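Latent form of PPO4 Tyrosinase (Agaricus bisporus var. bisporus H97, PDB 4OUA) catalyses the copper-dependent o-hydroxylation of monophenols and the oxidation of the resulting o-diphenols to reactive o-quinones, the initial step of melanin synthesis. Local coordinates at residues F225-E230 with A294-V299; S82-P87 with A231-G236; F410-Q415 with D487-Q492; R522-P527 with I545-D550. All blocks are in the same frame, centred on the assembly; numbering follows the deposited sequence.

Contact 1 of 4, residues F225-E230 with A294-V299. With NA (sodium ion), chain K.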
loop_
_atom_site.group_PDB
_atom_site.type_symbol
_atom_site.label_atom_id
_atom_site.label_comp_id
_atom_site.label_asym_id
_atom_site.label_seq_id
_atom_site.Cartn_x
_atom_site.Cartn_y
_atom_site.Cartn_z
ATOM N N PHE B 225 4.927 2.359 -14.957
ATOM C CA PHE B 225 4.635 3.576 -15.709
ATOM C C PHE B 225 4.613 4.843 -14.851
ATOM O O PHE B 225 3.777 5.723 -15.047
ATOM C CB PHE B 225 3.305 3.405 -16.441
ATOM C CG PHE B 225 3.242 2.159 -17.277
ATOM C CD1 PHE B 225 4.366 1.708 -17.951
ATOM C CD2 PHE B 225 2.071 1.425 -17.370
ATOM C CE1 PHE B 225 4.320 0.559 -18.716
ATOM C CE2 PHE B 225 2.019 0.272 -18.133
ATOM C CZ PHE B 225 3.146 -0.160 -18.807
ATOM N N ASN B 226 5.543 4.927 -13.907
ATOM C CA ASN B 226 5.770 6.153 -13.149
ATOM C C ASN B 226 7.230 6.573 -13.284
ATOM O O ASN B 226 8.116 5.960 -12.691
ATOM C CB ASN B 226 5.397 5.964 -11.678
ATOM C CG ASN B 226 3.897 5.834 -11.464
ATOM O OD1 ASN B 226 3.101 6.434 -12.186
ATOM N ND2 ASN B 226 3.506 5.050 -10.466
ATOM N N ALA B 227 7.477 7.617 -14.069
ATOM C CA ALA B 227 8.841 7.981 -14.442
ATOM C C ALA B 227 9.411 9.133 -13.618
ATOM O O ALA B 227 10.592 9.459 -13.737
ATOM C CB ALA B 227 8.896 8.324 -15.923
ATOM N N ASN B 228 8.577 9.751 -12.788
ATOM C CA ASN B 228 9.044 10.819 -11.909
ATOM C C ASN B 228 8.495 10.657 -10.496
ATOM O O ASN B 228 7.530 9.925 -10.275
ATOM C CB ASN B 228 8.665 12.191 -12.474
ATOM C CG ASN B 228 7.167 12.413 -12.520
ATOM O OD1 ASN B 228 6.561 12.833 -11.534
ATOM N ND2 ASN B 228 6.563 12.141 -13.671
ATOM N N TRP B 229 9.113 11.342 -9.540
ATOM C CA TRP B 229 8.781 11.158 -8.132
ATOM C C TRP B 229 7.359 11.595 -7.785
ATOM O O TRP B 229 6.676 10.929 -7.011
ATOM C CB TRP B 229 9.778 11.914 -7.250
ATOM C CG TRP B 229 9.633 11.596 -5.796
ATOM C CD1 TRP B 229 9.015 12.357 -4.847
ATOM C CD2 TRP B 229 10.102 10.420 -5.125
ATOM N NE1 TRP B 229 9.076 11.732 -3.625
ATOM C CE2 TRP B 229 9.738 10.541 -3.768
ATOM C CE3 TRP B 229 10.796 9.278 -5.539
ATOM C CZ2 TRP B 229 10.046 9.563 -2.823
ATOM C CZ3 TRP B 229 11.100 8.308 -4.599
ATOM C CH2 TRP B 229 10.724 8.458 -3.257
ATOM N N GLU B 230 6.917 12.713 -8.354
ATOM C CA GLU B 230 5.599 13.261 -8.040
ATOM C C GLU B 230 4.465 12.322 -8.446
ATOM O O GLU B 230 3.434 12.254 -7.777
ATOM C CB GLU B 230 5.413 14.623 -8.716
ATOM C CG GLU B 230 6.054 15.784 -7.971
ATOM C CD GLU B 230 5.327 16.123 -6.681
ATOM O OE1 GLU B 230 4.221 15.583 -6.458
ATOM O OE2 GLU B 230 5.860 16.932 -5.891
ATOM N N ALA B 294 14.712 -0.040 -9.063
ATOM C CA ALA B 294 15.445 -0.808 -10.059
ATOM C C ALA B 294 15.057 -0.373 -11.465
ATOM O O ALA B 294 15.900 -0.323 -12.362
ATOM C CB ALA B 294 15.195 -2.296 -9.872
ATOM N N LEU B 295 13.780 -0.053 -11.651
ATOM C CA LEU B 295 13.279 0.380 -12.951
ATOM C C LEU B 295 13.647 1.831 -13.241
ATOM O O LEU B 295 13.797 2.223 -14.398
ATOM C CB LEU B 295 11.761 0.205 -13.027
ATOM C CG LEU B 295 11.245 -1.233 -13.008
ATOM C CD1 LEU B 295 9.729 -1.263 -13.144
ATOM C CD2 LEU B 295 11.903 -2.048 -14.107
ATOM N N TYR B 296 13.792 2.625 -12.186
ATOM C CA TYR B 296 14.110 4.039 -12.337
ATOM C C TYR B 296 15.247 4.467 -11.419
ATOM O O TYR B 296 15.057 5.303 -10.534
ATOM C CB TYR B 296 12.869 4.892 -12.069
ATOM C CG TYR B 296 11.754 4.662 -13.061
ATOM C CD1 TYR B 296 11.680 5.403 -14.233
ATOM C CD2 TYR B 296 10.779 3.699 -12.832
ATOM C CE1 TYR B 296 10.665 5.197 -15.145
ATOM C CE2 TYR B 296 9.760 3.484 -13.739
ATOM C CZ TYR B 296 9.709 4.237 -14.894
ATOM O OH TYR B 296 8.700 4.032 -15.804
ATOM N N PRO B 297 16.440 3.893 -11.629
ATOM C CA PRO B 297 17.626 4.278 -10.859
ATOM C C PRO B 297 18.013 5.728 -11.123
ATOM O O PRO B 297 18.029 6.156 -12.278
ATOM C CB PRO B 297 18.705 3.317 -11.367
ATOM C CG PRO B 297 18.240 2.905 -12.720
ATOM C CD PRO B 297 16.745 2.860 -12.633
ATOM N N GLY B 298 18.313 6.473 -10.065
ATOM C CA GLY B 298 18.663 7.875 -10.201
ATOM C C GLY B 298 17.494 8.783 -9.880
ATOM O O GLY B 298 17.679 9.931 -9.473
ATOM N N VAL B 299 16.284 8.270 -10.070
ATOM C CA VAL B 299 15.077 9.010 -9.723
ATOM C C VAL B 299 14.783 8.869 -8.234
ATOM O O VAL B 299 14.586 7.761 -7.734
ATOM C CB VAL B 299 13.858 8.524 -10.527
ATOM C CG1 VAL B 299 12.666 9.432 -10.278
ATOM C CG2 VAL B 299 14.189 8.470 -12.009
HETATM NA NA NA K . 1.082 12.720 -7.419
#
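The ring of Tyr296 lies against the backbone of 225-230, with Asn226 O 3.1 Å above one face, displaced toward the rim and 3.2 Å from Tyr296 CE2. Ala227 continues the contact at the CE1 corner of the ring, approaching obliquely, its CA 3.4 Å and its CB 3.7 Å from Tyr296 CE1. The tyrosine is set in this position by a first torsion that places CG anti to the carbonyl carbon (chi1 -64°), just where the chain leaves helix 277-295. A type II beta turn from Tyr296 to Val299 then folds the chain back, closed by Val299 N bonding to Tyr296 O. The turn brings Val299 CG1 to 4.0 Å from Ala227 O and 4.1 Å from Trp229 N, so the valine rests on the backbone at the start of helix 229-233. Asn228 sits at the N-cap of that helix and its OD1 accepts from Ala231 N, while Glu230 O binds a sodium ion that Gly236 O also holds. The contact thus joins the end of one helix of the central domain to the beginning of another. Asn226 O takes its hydrogen bond from Trp292 NE1, whose ring stacks on Tyr296, so the oxygen over the tyrosine face is already satisfied; between the segments themselves the contact is van der Waals, shaped by ring and backbone rather than by directional bonds.

Contact 2 of 4, residues S82-P87 with A231-G236. With NA (sodium ion), chain K.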
loop_
_atom_site.group_PDB
_atom_site.type_symbol
_atom_site.label_atom_id
_atom_site.label_comp_id
_atom_site.label_asym_id
_atom_site.label_seq_id
_atom_site.Cartn_x
_atom_site.Cartn_y
_atom_site.Cartn_z
ATOM N N SER B 82 0.204 12.038 1.228
ATOM C CA SER B 82 -0.123 13.009 0.188
ATOM C C SER B 82 1.038 13.962 -0.089
ATOM O O SER B 82 0.825 15.131 -0.405
ATOM C CB SER B 82 -1.371 13.809 0.570
ATOM O OG SER B 82 -2.466 12.952 0.840
ATOM N N GLN B 83 2.262 13.458 0.027
ATOM C CA GLN B 83 3.447 14.275 -0.216
ATOM C C GLN B 83 4.629 13.431 -0.688
ATOM O O GLN B 83 4.522 12.211 -0.809
ATOM C CB GLN B 83 3.817 15.052 1.045
ATOM C CG GLN B 83 4.187 14.178 2.225
ATOM C CD GLN B 83 4.094 14.920 3.538
ATOM O OE1 GLN B 83 3.047 15.472 3.876
ATOM N NE2 GLN B 83 5.192 14.948 4.284
ATOM N N VAL B 84 5.756 14.086 -0.948
ATOM C CA VAL B 84 6.916 13.418 -1.538
ATOM C C VAL B 84 7.681 12.531 -0.555
ATOM O O VAL B 84 8.426 11.641 -0.969
ATOM C CB VAL B 84 7.904 14.443 -2.133
ATOM C CG1 VAL B 84 7.301 15.107 -3.357
ATOM C CG2 VAL B 84 8.291 15.478 -1.089
ATOM N N LEU B 85 7.499 12.769 0.741
ATOM C CA LEU B 85 8.227 12.010 1.756
ATOM C C LEU B 85 7.522 10.710 2.135
ATOM O O LEU B 85 8.002 9.972 2.994
ATOM C CB LEU B 85 8.433 12.859 3.012
ATOM C CG LEU B 85 9.313 14.103 2.889
ATOM C CD1 LEU B 85 9.495 14.745 4.255
ATOM C CD2 LEU B 85 10.657 13.762 2.260
ATOM N N PHE B 86 6.389 10.438 1.494
ATOM C CA PHE B 86 5.586 9.258 1.810
ATOM C C PHE B 86 6.375 7.953 1.726
ATOM O O PHE B 86 6.409 7.189 2.690
ATOM C CB PHE B 86 4.368 9.174 0.885
ATOM C CG PHE B 86 3.602 7.883 1.009
ATOM C CD1 PHE B 86 2.685 7.701 2.031
ATOM C CD2 PHE B 86 3.801 6.852 0.105
ATOM C CE1 PHE B 86 1.982 6.515 2.150
ATOM C CE2 PHE B 86 3.101 5.665 0.218
ATOM C CZ PHE B 86 2.190 5.497 1.241
ATOM N N PRO B 87 7.007 7.690 0.572
ATOM C CA PRO B 87 7.726 6.425 0.383
ATOM C C PRO B 87 8.882 6.239 1.363
ATOM O O PRO B 87 9.042 5.152 1.917
ATOM C CB PRO B 87 8.251 6.530 -1.055
ATOM C CG PRO B 87 7.386 7.546 -1.710
ATOM C CD PRO B 87 7.049 8.528 -0.637
ATOM N N ALA B 231 4.662 11.599 -9.544
ATOM C CA ALA B 231 3.636 10.703 -10.065
ATOM C C ALA B 231 3.632 9.364 -9.337
ATOM O O ALA B 231 2.640 8.633 -9.369
ATOM C CB ALA B 231 3.835 10.490 -11.555
ATOM N N PHE B 232 4.744 9.052 -8.677
ATOM C CA PHE B 232 4.924 7.756 -8.033
ATOM C C PHE B 232 4.773 7.815 -6.515
ATOM O O PHE B 232 4.356 6.842 -5.888
ATOM C CB PHE B 232 6.299 7.183 -8.388
ATOM C CG PHE B 232 6.688 5.982 -7.571
ATOM C CD1 PHE B 232 6.279 4.713 -7.941
ATOM C CD2 PHE B 232 7.465 6.122 -6.432
ATOM C CE1 PHE B 232 6.634 3.608 -7.190
ATOM C CE2 PHE B 232 7.824 5.021 -5.679
ATOM C CZ PHE B 232 7.409 3.763 -6.059
ATOM N N SER B 233 5.106 8.959 -5.927
ATOM C CA SER B 233 5.215 9.053 -4.476
ATOM C C SER B 233 3.891 9.292 -3.750
ATOM O O SER B 233 3.641 8.675 -2.717
ATOM C CB SER B 233 6.201 10.161 -4.097
ATOM O OG SER B 233 5.638 11.441 -4.322
ATOM N N ASN B 234 3.042 10.176 -4.270
ATOM C CA ASN B 234 1.878 10.609 -3.493
ATOM C C ASN B 234 0.545 10.737 -4.242
ATOM O O ASN B 234 0.440 10.411 -5.426
ATOM C CB ASN B 234 2.195 11.949 -2.826
ATOM C CG ASN B 234 2.636 13.010 -3.822
ATOM O OD1 ASN B 234 1.815 13.765 -4.344
ATOM N ND2 ASN B 234 3.937 13.071 -4.087
ATOM N N HIS B 235 -0.465 11.228 -3.523
ATOM C CA HIS B 235 -1.830 11.361 -4.032
ATOM C C HIS B 235 -1.984 12.433 -5.104
ATOM O O HIS B 235 -2.811 12.292 -6.006
ATOM C CB HIS B 235 -2.794 11.685 -2.887
ATOM C CG HIS B 235 -3.108 10.523 -1.996
ATOM N ND1 HIS B 235 -3.484 10.676 -0.682
ATOM C CD2 HIS B 235 -3.118 9.191 -2.239
ATOM C CE1 HIS B 235 -3.704 9.492 -0.144
ATOM N NE2 HIS B 235 -3.489 8.570 -1.071
ATOM N N GLY B 236 -1.203 13.505 -4.979
ATOM C CA GLY B 236 -1.325 14.692 -5.814
ATOM C C GLY B 236 -1.785 14.497 -7.247
ATOM O O GLY B 236 -1.278 13.628 -7.959
HETATM NA NA NA K . 1.082 12.720 -7.419
#
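Ser233 fits closely against the start of helix 86-109, its CB 3.7 Å from Pro87 CG and its carbonyl O 3.4 Å from Phe86 CD2. Next to it Asn234 lays its CB on the backbone of Gln83, and its amide runs alongside the side chain of Val84, both pointing the same way; Val84 CG1 is 4.0 Å from Asn234 ND2. All of these residues are buried. Segment 82-87 is shaped by a type I beta turn from Gln83 to Phe86 that leads into helix 86-109, one of the helices of the di-copper domain and the carrier of the copper ligand His90. Phe86 sends its ring toward the metal centre, its first torsion (chi1 171°) turning CG away from the backbone N, and there meets His250 edge-to-face and His90 with the ring planes at about 50°. Phe86 is thus a second-shell residue wedged between ligands of both coppers and the backbone of Ser233. Toward the other end Ser82 still packs its backbone on Asn234 CB, but its side chain meets His235 through a hydrogen bond, Ser82 OG to His235 ND1 at 2.9 Å, the hydroxyl lying at the edge of the imidazole near its plane; Ser82 OG also bonds Lys420 NZ. Beyond His235 the chain reaches the partly exposed Gly236, which hardly touches 82-87 and turns its carbonyl to the sodium ion, with Gly236 O 2.6 Å from the metal.

Contact 3 of 4, residues F410-Q415 with D487-Q492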
loop_
_atom_site.group_PDB
_atom_site.type_symbol
_atom_site.label_atom_id
_atom_site.label_comp_id
_atom_site.label_asym_id
_atom_site.label_seq_id
_atom_site.Cartn_x
_atom_site.Cartn_y
_atom_site.Cartn_z
ATOM N N PHE B 410 -4.617 1.600 -27.740
ATOM C CA PHE B 410 -4.974 2.612 -26.753
ATOM C C PHE B 410 -5.100 1.986 -25.369
ATOM O O PHE B 410 -5.786 0.979 -25.195
ATOM C CB PHE B 410 -6.281 3.308 -27.138
ATOM C CG PHE B 410 -6.106 4.437 -28.114
ATOM C CD1 PHE B 410 -6.090 5.751 -27.676
ATOM C CD2 PHE B 410 -5.960 4.187 -29.469
ATOM C CE1 PHE B 410 -5.932 6.795 -28.570
ATOM C CE2 PHE B 410 -5.800 5.226 -30.368
ATOM C CZ PHE B 410 -5.787 6.532 -29.917
ATOM N N ASP B 411 -4.428 2.584 -24.390
ATOM C CA ASP B 411 -4.494 2.108 -23.013
ATOM C C ASP B 411 -5.617 2.812 -22.258
ATOM O O ASP B 411 -5.520 3.999 -21.947
ATOM C CB ASP B 411 -3.155 2.325 -22.307
ATOM C CG ASP B 411 -3.122 1.721 -20.919
ATOM O OD1 ASP B 411 -3.764 0.670 -20.708
ATOM O OD2 ASP B 411 -2.452 2.298 -20.037
ATOM N N TRP B 412 -6.682 2.073 -21.964
ATOM C CA TRP B 412 -7.869 2.659 -21.350
ATOM C C TRP B 412 -7.867 2.531 -19.832
ATOM O O TRP B 412 -7.648 1.450 -19.287
ATOM C CB TRP B 412 -9.133 2.011 -21.921
ATOM C CG TRP B 412 -9.239 2.140 -23.408
ATOM C CD1 TRP B 412 -8.892 1.205 -24.339
ATOM C CD2 TRP B 412 -9.716 3.276 -24.138
ATOM N NE1 TRP B 412 -9.129 1.686 -25.603
ATOM C CE2 TRP B 412 -9.634 2.956 -25.507
ATOM C CE3 TRP B 412 -10.206 4.532 -23.765
ATOM C CZ2 TRP B 412 -10.022 3.847 -26.506
ATOM C CZ3 TRP B 412 -10.592 5.413 -24.757
ATOM C CH2 TRP B 412 -10.498 5.067 -26.111
ATOM N N THR B 413 -8.120 3.647 -19.159
ATOM C CA THR B 413 -8.196 3.668 -17.706
ATOM C C THR B 413 -9.277 4.632 -17.236
ATOM O O THR B 413 -9.540 5.646 -17.885
ATOM C CB THR B 413 -6.856 4.077 -17.074
ATOM O OG1 THR B 413 -6.904 3.851 -15.659
ATOM C CG2 THR B 413 -6.574 5.546 -17.336
ATOM N N ILE B 414 -9.906 4.315 -16.110
ATOM C CA ILE B 414 -10.895 5.209 -15.522
ATOM C C ILE B 414 -10.202 6.259 -14.665
ATOM O O ILE B 414 -9.789 5.985 -13.538
ATOM C CB ILE B 414 -11.924 4.448 -14.671
ATOM C CG1 ILE B 414 -12.782 3.546 -15.559
ATOM C CG2 ILE B 414 -12.803 5.421 -13.907
ATOM C CD1 ILE B 414 -13.876 2.825 -14.813
ATOM N N GLN B 415 -10.065 7.460 -15.214
ATOM C CA GLN B 415 -9.406 8.552 -14.516
ATOM C C GLN B 415 -10.392 9.244 -13.582
ATOM O O GLN B 415 -11.469 9.662 -14.003
ATOM C CB GLN B 415 -8.817 9.549 -15.517
ATOM C CG GLN B 415 -7.493 10.168 -15.092
ATOM C CD GLN B 415 -7.646 11.195 -13.986
ATOM O OE1 GLN B 415 -8.734 11.721 -13.755
ATOM N NE2 GLN B 415 -6.548 11.488 -13.298
ATOM N N ASP B 487 -12.938 -6.499 -29.734
ATOM C CA ASP B 487 -12.043 -7.075 -30.727
ATOM C C ASP B 487 -10.897 -6.110 -31.016
ATOM O O ASP B 487 -9.826 -6.512 -31.474
ATOM C CB ASP B 487 -12.812 -7.401 -32.008
ATOM C CG ASP B 487 -12.079 -8.386 -32.895
ATOM O OD1 ASP B 487 -11.377 -9.265 -32.351
ATOM O OD2 ASP B 487 -12.207 -8.283 -34.134
ATOM N N THR B 488 -11.140 -4.832 -30.740
ATOM C CA THR B 488 -10.147 -3.783 -30.940
ATOM C C THR B 488 -10.156 -2.807 -29.768
ATOM O O THR B 488 -11.080 -2.812 -28.954
ATOM C CB THR B 488 -10.399 -3.005 -32.244
ATOM O OG1 THR B 488 -9.377 -2.017 -32.419
ATOM C CG2 THR B 488 -11.757 -2.319 -32.199
ATOM N N PHE B 489 -9.129 -1.967 -29.690
ATOM C CA PHE B 489 -9.022 -0.993 -28.608
ATOM C C PHE B 489 -9.286 0.433 -29.097
ATOM O O PHE B 489 -8.800 1.395 -28.504
ATOM C CB PHE B 489 -7.640 -1.071 -27.953
ATOM C CG PHE B 489 -7.333 -2.406 -27.325
ATOM C CD1 PHE B 489 -6.663 -3.386 -28.039
ATOM C CD2 PHE B 489 -7.708 -2.675 -26.019
ATOM C CE1 PHE B 489 -6.377 -4.611 -27.465
ATOM C CE2 PHE B 489 -7.424 -3.898 -25.440
ATOM C CZ PHE B 489 -6.758 -4.867 -26.164
ATOM N N ASP B 490 -10.058 0.564 -30.171
ATOM C CA ASP B 490 -10.345 1.872 -30.754
ATOM C C ASP B 490 -11.432 2.628 -29.990
ATOM O O ASP B 490 -12.407 2.032 -29.531
ATOM C CB ASP B 490 -10.747 1.721 -32.222
ATOM C CG ASP B 490 -9.584 1.307 -33.103
ATOM O OD1 ASP B 490 -8.941 2.197 -33.699
ATOM O OD2 ASP B 490 -9.307 0.092 -33.192
ATOM N N PRO B 491 -11.260 3.952 -29.864
ATOM C CA PRO B 491 -12.109 4.871 -29.095
ATOM C C PRO B 491 -13.606 4.742 -29.384
ATOM O O PRO B 491 -14.396 4.682 -28.441
ATOM C CB PRO B 491 -11.597 6.248 -29.521
ATOM C CG PRO B 491 -10.173 6.016 -29.851
ATOM C CD PRO B 491 -10.127 4.656 -30.491
ATOM N N GLN B 492 -13.993 4.713 -30.656
ATOM C CA GLN B 492 -15.405 4.601 -31.002
ATOM C C GLN B 492 -15.974 3.261 -30.547
ATOM O O GLN B 492 -17.122 3.181 -30.112
ATOM C CB GLN B 492 -15.620 4.774 -32.508
ATOM C CG GLN B 492 -17.063 4.538 -32.942
ATOM C CD GLN B 492 -17.288 4.783 -34.421
ATOM O OE1 GLN B 492 -16.877 5.808 -34.965
ATOM N NE2 GLN B 492 -17.946 3.838 -35.082
#
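Trp412 points its indole edge at the loop before helix 491-500, with Phe489 and Pro491 along that edge and Phe410 over one face. Its NE1 donates to Phe489 O at 2.9 Å with an N-H...O angle of 144°; the oxygen lies in the indole plane, whereas the nitrogen stands 42° out of the carbonyl plane, not on a lone pair. Farther along the same edge the six-membered ring runs into Pro491, which crosses the indole at about a right angle, with Trp412 CH2 3.4 Å from Pro491 CA and 3.8 Å from Pro491 CB; chi1 of -58°, CG anti to the carbonyl carbon, directs the indole there. Phe410 CB, covering the indole face, is also 3.4 Å from Phe489 O. The face of the Phe410 ring in turn looks at Pro491, whose CD stands 4.3 Å above it, offset toward the rim. Phe489 meets Trp412 CD1 with its ring edge, then leads away to Ile482 and Ala483 of helix 479-485. Strand 407-419 is an inner strand of the four-stranded antiparallel sheet in the C-terminal part of the chain, against one face of which the contact packs the start of helix 491-500 and the loop before it. Chemically, the buried indole N-H is satisfied by a main-chain carbonyl, a single directional bond that fixes the indole's rotation within an otherwise apolar cluster.

Contact 4 of 4, residues R522-P527 with I545-D550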
loop_
_atom_site.group_PDB
_atom_site.type_symbol
_atom_site.label_atom_id
_atom_site.label_comp_id
_atom_site.label_asym_id
_atom_site.label_seq_id
_atom_site.Cartn_x
_atom_site.Cartn_y
_atom_site.Cartn_z
ATOM N N ARG B 522 -13.863 10.220 -15.414
ATOM C CA ARG B 522 -13.850 10.156 -16.868
ATOM C C ARG B 522 -13.065 8.940 -17.344
ATOM O O ARG B 522 -12.225 8.409 -16.619
ATOM C CB ARG B 522 -13.248 11.435 -17.456
ATOM C CG ARG B 522 -11.756 11.598 -17.206
ATOM C CD ARG B 522 -11.252 12.940 -17.715
ATOM N NE ARG B 522 -9.797 12.970 -17.852
ATOM C CZ ARG B 522 -8.960 13.357 -16.894
ATOM N NH1 ARG B 522 -9.429 13.749 -15.716
ATOM N NH2 ARG B 522 -7.651 13.349 -17.114
ATOM N N VAL B 523 -13.346 8.498 -18.565
ATOM C CA VAL B 523 -12.602 7.401 -19.170
ATOM C C VAL B 523 -11.527 7.946 -20.103
ATOM O O VAL B 523 -11.831 8.497 -21.159
ATOM C CB VAL B 523 -13.527 6.451 -19.952
ATOM C CG1 VAL B 523 -12.708 5.473 -20.775
ATOM C CG2 VAL B 523 -14.453 5.714 -19.000
ATOM N N GLN B 524 -10.267 7.790 -19.708
ATOM C CA GLN B 524 -9.159 8.337 -20.482
ATOM C C GLN B 524 -8.400 7.256 -21.246
ATOM O O GLN B 524 -7.877 6.313 -20.652
ATOM C CB GLN B 524 -8.199 9.099 -19.565
ATOM C CG GLN B 524 -6.964 9.641 -20.269
ATOM C CD GLN B 524 -6.095 10.481 -19.354
ATOM O OE1 GLN B 524 -6.593 11.158 -18.454
ATOM N NE2 GLN B 524 -4.785 10.440 -19.578
ATOM N N GLY B 525 -8.345 7.404 -22.566
ATOM C CA GLY B 525 -7.594 6.495 -23.414
ATOM C C GLY B 525 -6.260 7.091 -23.825
ATOM O O GLY B 525 -6.144 8.303 -24.007
ATOM N N ARG B 526 -5.251 6.239 -23.975
ATOM C CA ARG B 526 -3.898 6.701 -24.271
ATOM C C ARG B 526 -3.255 5.941 -25.427
ATOM O O ARG B 526 -3.198 4.712 -25.413
ATOM C CB ARG B 526 -3.014 6.581 -23.030
ATOM C CG ARG B 526 -3.285 7.633 -21.969
ATOM C CD ARG B 526 -2.405 7.416 -20.752
ATOM N NE ARG B 526 -0.997 7.271 -21.111
ATOM C CZ ARG B 526 -0.124 8.274 -21.143
ATOM N NH1 ARG B 526 -0.512 9.505 -20.836
ATOM N NH2 ARG B 526 1.139 8.046 -21.480
ATOM N N PRO B 527 -2.761 6.681 -26.432
ATOM C CA PRO B 527 -2.073 6.112 -27.595
ATOM C C PRO B 527 -0.701 5.554 -27.235
ATOM O O PRO B 527 0.234 6.323 -27.015
ATOM C CB PRO B 527 -1.934 7.308 -28.548
ATOM C CG PRO B 527 -2.876 8.350 -28.024
ATOM C CD PRO B 527 -2.915 8.139 -26.548
ATOM N N ILE B 545 -4.646 12.765 -26.593
ATOM C CA ILE B 545 -5.255 11.929 -25.564
ATOM C C ILE B 545 -6.775 11.922 -25.702
ATOM O O ILE B 545 -7.379 12.934 -26.056
ATOM C CB ILE B 545 -4.878 12.408 -24.146
ATOM C CG1 ILE B 545 -3.362 12.579 -24.015
ATOM C CG2 ILE B 545 -5.403 11.440 -23.097
ATOM C CD1 ILE B 545 -2.588 11.283 -24.105
ATOM N N VAL B 546 -7.387 10.777 -25.422
ATOM C CA VAL B 546 -8.837 10.648 -25.510
ATOM C C VAL B 546 -9.479 10.652 -24.125
ATOM O O VAL B 546 -9.038 9.937 -23.226
ATOM C CB VAL B 546 -9.242 9.360 -26.247
ATOM C CG1 VAL B 546 -10.755 9.225 -26.288
ATOM C CG2 VAL B 546 -8.662 9.351 -27.651
ATOM N N ASN B 547 -10.520 11.462 -23.959
ATOM C CA ASN B 547 -11.233 11.537 -22.690
ATOM C C ASN B 547 -12.747 11.495 -22.870
ATOM O O ASN B 547 -13.320 12.311 -23.592
ATOM C CB ASN B 547 -10.837 12.806 -21.932
ATOM C CG ASN B 547 -9.375 12.816 -21.534
ATOM O OD1 ASN B 547 -8.996 12.250 -20.507
ATOM N ND2 ASN B 547 -8.546 13.465 -22.342
ATOM N N PHE B 548 -13.389 10.536 -22.209
ATOM C CA PHE B 548 -14.840 10.408 -22.255
ATOM C C PHE B 548 -15.460 10.725 -20.899
ATOM O O PHE B 548 -15.059 10.168 -19.878
ATOM C CB PHE B 548 -15.241 8.999 -22.695
ATOM C CG PHE B 548 -14.868 8.678 -24.113
ATOM C CD1 PHE B 548 -14.761 9.683 -25.060
ATOM C CD2 PHE B 548 -14.625 7.370 -24.500
ATOM C CE1 PHE B 548 -14.419 9.388 -26.368
ATOM C CE2 PHE B 548 -14.281 7.070 -25.806
ATOM C CZ PHE B 548 -14.178 8.080 -26.740
ATOM N N ASP B 549 -16.437 11.625 -20.894
ATOM C CA ASP B 549 -17.148 11.977 -19.669
ATOM C C ASP B 549 -18.653 11.812 -19.852
ATOM O O ASP B 549 -19.450 12.453 -19.168
ATOM C CB ASP B 549 -16.814 13.410 -19.248
ATOM C CG ASP B 549 -16.945 14.399 -20.388
ATOM O OD1 ASP B 549 -15.925 14.678 -21.053
ATOM O OD2 ASP B 549 -18.068 14.896 -20.624
ATOM N N ASP B 550 -19.030 10.940 -20.781
ATOM C CA ASP B 550 -20.431 10.699 -21.096
ATOM C C ASP B 550 -20.762 9.213 -21.009
ATOM O O ASP B 550 -21.756 8.755 -21.573
ATOM C CB ASP B 550 -20.760 11.228 -22.493
ATOM C CG ASP B 550 -20.003 10.493 -23.587
ATOM O OD1 ASP B 550 -20.589 9.581 -24.208
ATOM O OD2 ASP B 550 -18.821 10.820 -23.825
#
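An antiparallel beta hairpin of strands 520-530 and 538-548 forms this contact at one border of the four-stranded sheet, pairing Val523, Gln524 and Gly525 with Phe548, Asn547 and Val546. The axes of the two short strands approach to 4.5 Å and run at 163° to each other. Two hydrogen-bonded pairs flank the non-hydrogen-bonded pair Gln524-Asn547: Val523 N reaches Phe548 O at 2.7 Å, answered by Phe548 N to Val523 O, and Gly525 N reaches Val546 O at 2.7 Å, answered by Val546 N to Gly525 O. Val523, Val546 and Phe548 share one face of the sheet; Val546 CG1 lies over one face of the Phe548 ring, which also stacks with the ring of His495 from helix 491-500. Ile545 CD1 meets Pro527 CD at 4.0 Å. The side of Gln524 and Asn547 is largely polar, with Ile545 CG2 against Gln524 CG. Asn547 lies alongside both Arg522 and Gln524, and Arg522 NH2 bonds weakly to Gln524 OE1. The extended arginine brings NE to Asn547 OD1 at 2.9 Å in a nearly straight bond (168°), with the oxygen in the guanidinium plane and the nitrogen standing 47° above the plane of the amide carbonyl.

In the fold
From the N terminus, 82-87 opens contact 2, whose long loop closes at 231-236. Contact 1 starts just before that closure, at 225-230, and ends at 294-299, so the two cross; helix 229-233 serves both, Trp229 NE1 reaches Val84 O, and one sodium ion touches both. Together they join helix 229-233 to the start of helix 86-109 and to the end of helix 277-295. Contacts 3 and 4 follow in series: contact 3 closes the excursion from strand 407-419 to helix 491-500, and contact 4 closes the hairpin of strands 520-530 and 538-548. They meet on neighbouring strands of one sheet, Asp411 N bonding Arg526 O. The two groups do not touch; their centres lie about 24 to 27 Å apart.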